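Local coordinates for protein alkaline serine protease (Pseudoalteromonas sp., PDB 1Y9Z) that probably cleaves peptide bonds as a cold-adapted, subtilisin-like serine endopeptidase from an Antarctic bacterium, at residues His386-Ala391 against Glu430-Pro435. Numbering follows the deposited sequence.
Sequences HPECSA and ESCTGP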
loop_
_atom_site.group_PDB
_atom_site.type_symbol
_atom_site.label_atom_id
_atom_site.label_comp_id
_atom_site.label_asym_id
_atom_site.label_seq_id
_atom_site.Cartn_x
_atom_site.Cartn_y
_atom_site.Cartn_z
ATOM N N HIS A 386 -11.147 13.827 -18.978
ATOM C CA HIS A 386 -10.931 15.188 -19.457
ATOM C C HIS A 386 -9.476 15.420 -19.844
ATOM O O HIS A 386 -8.776 16.212 -19.213
ATOM C CB HIS A 386 -11.335 16.185 -18.371
ATOM C CG HIS A 386 -12.790 16.134 -18.021
ATOM N ND1 HIS A 386 -13.773 16.612 -18.861
ATOM C CD2 HIS A 386 -13.429 15.637 -16.937
ATOM C CE1 HIS A 386 -14.955 16.414 -18.307
ATOM N NE2 HIS A 386 -14.775 15.824 -17.139
ATOM N N PRO A 387 -9.007 14.740 -20.900
ATOM C CA PRO A 387 -7.627 14.873 -21.369
ATOM C C PRO A 387 -7.261 16.263 -21.877
ATOM O O PRO A 387 -6.085 16.554 -22.106
ATOM C CB PRO A 387 -7.536 13.810 -22.459
ATOM C CG PRO A 387 -8.925 13.795 -23.016
ATOM C CD PRO A 387 -9.765 13.818 -21.764
ATOM N N GLU A 388 -8.261 17.122 -22.049
ATOM C CA GLU A 388 -8.006 18.472 -22.534
ATOM C C GLU A 388 -7.459 19.370 -21.427
ATOM O O GLU A 388 -6.837 20.395 -21.704
ATOM C CB GLU A 388 -9.282 19.091 -23.124
ATOM C CG GLU A 388 -10.364 19.460 -22.113
ATOM C CD GLU A 388 -11.197 18.275 -21.659
ATOM O OE1 GLU A 388 -12.093 18.475 -20.810
ATOM O OE2 GLU A 388 -10.964 17.150 -22.151
ATOM N N CYS A 389 -7.685 18.982 -20.175
ATOM C CA CYS A 389 -7.202 19.767 -19.045
ATOM C C CYS A 389 -5.706 19.529 -18.831
ATOM O O CYS A 389 -5.176 18.484 -19.210
ATOM C CB CYS A 389 -7.977 19.403 -17.776
ATOM S SG CYS A 389 -9.790 19.605 -17.885
ATOM N N SER A 390 -5.026 20.500 -18.229
ATOM C CA SER A 390 -3.589 20.388 -17.991
ATOM C C SER A 390 -3.272 19.666 -16.687
ATOM O O SER A 390 -4.148 19.456 -15.850
ATOM C CB SER A 390 -2.948 21.775 -17.949
ATOM O OG SER A 390 -3.319 22.464 -16.769
ATOM N N ALA A 391 -2.004 19.303 -16.518
ATOM C CA ALA A 391 -1.560 18.614 -15.314
ATOM C C ALA A 391 -1.850 19.458 -14.077
ATOM O O ALA A 391 -2.345 18.950 -13.070
ATOM C CB ALA A 391 -0.068 18.316 -15.406
ATOM N N GLU A 430 -17.486 20.019 -14.724
ATOM C CA GLU A 430 -17.991 21.383 -14.838
ATOM C C GLU A 430 -17.093 22.156 -15.798
ATOM O O GLU A 430 -17.573 22.820 -16.716
ATOM C CB GLU A 430 -18.001 22.058 -13.466
ATOM C CG GLU A 430 -18.928 21.393 -12.460
ATOM C CD GLU A 430 -20.373 21.385 -12.918
ATOM O OE1 GLU A 430 -20.933 22.479 -13.141
ATOM O OE2 GLU A 430 -20.950 20.286 -13.056
ATOM N N SER A 431 -15.786 22.054 -15.576
ATOM C CA SER A 431 -14.790 22.713 -16.416
ATOM C C SER A 431 -13.414 22.312 -15.903
ATOM O O SER A 431 -13.300 21.707 -14.836
ATOM C CB SER A 431 -14.932 24.234 -16.345
ATOM O OG SER A 431 -14.411 24.738 -15.129
ATOM N N CYS A 432 -12.370 22.644 -16.655
ATOM C CA CYS A 432 -11.017 22.299 -16.237
ATOM C C CYS A 432 -10.610 23.045 -14.970
ATOM O O CYS A 432 -9.579 22.744 -14.371
ATOM C CB CYS A 432 -10.013 22.592 -17.356
ATOM S SG CYS A 432 -10.054 21.424 -18.756
ATOM N N THR A 433 -11.421 24.017 -14.562
ATOM C CA THR A 433 -11.138 24.783 -13.354
ATOM C C THR A 433 -12.252 24.624 -12.323
ATOM O O THR A 433 -12.343 25.396 -11.371
ATOM C CB THR A 433 -10.953 26.287 -13.662
ATOM O OG1 THR A 433 -12.103 26.785 -14.357
ATOM C CG2 THR A 433 -9.710 26.507 -14.512
ATOM N N GLY A 434 -13.095 23.616 -12.521
ATOM C CA GLY A 434 -14.184 23.370 -11.592
ATOM C C GLY A 434 -15.433 24.178 -11.887
ATOM O O GLY A 434 -15.529 24.813 -12.934
ATOM N N PRO A 435 -16.415 24.176 -10.973
ATOM C CA PRO A 435 -17.650 24.933 -11.189
ATOM C C PRO A 435 -17.435 26.445 -11.168
ATOM O O PRO A 435 -16.353 26.881 -10.720
ATOM C CB PRO A 435 -18.544 24.456 -10.049
ATOM C CG PRO A 435 -17.559 24.191 -8.951
ATOM C CD PRO A 435 -16.448 23.470 -9.680
#
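Cys389 and Cys432 are joined by a disulfide, SG to SG 2.0 Å. Its central torsion of -86° is close to the relaxed value for a disulfide and turns left-handed. Both CB atoms point at the opposite segment, and Cys389 CA and Cys432 CA stand 5.4 Å apart. In each cysteine SG lies anti to the carbonyl carbon, beside the backbone N, which brings the two sulfurs together between the chains. The one other side chain to touch across is Glu388, whose CG lies 3.9 Å from Cys432 SG.

Glu388 is in turn held from its own segment. Glu388 OE1 accepts from His386 ND1 at 3.2 Å with its syn lone pair, and the oxygen sits 16° out of the imidazole plane. His386 NE2 bonds to Asp429 OD2, so both ring nitrogens are engaged, which limits the ring's rotation. A type I turn from His386 to Cys389 presents the first cysteine, closed by Cys389 N to His386 O at 3.1 Å. A second type I turn, Ser431 to Gly434, presents the other. Here Ser431 OG accepts from Thr433 N at 3.1 Å in an ST turn.

In the subtilisin-like alpha/beta domain, the disulfide thus ties the C-terminal tail after helix 421-430 to the loop after helix 368-385, whose far end, Thr368 and Ser369, lines the phenylmethanesulfonic acid pocket. Cys389 packs on Leu428 of helix 421-430, and its carbonyl accepts from Trp383 NE1. Cys432 rests on Gln393 of helix 391-401, which begins just after its N-cap residue, Ser390.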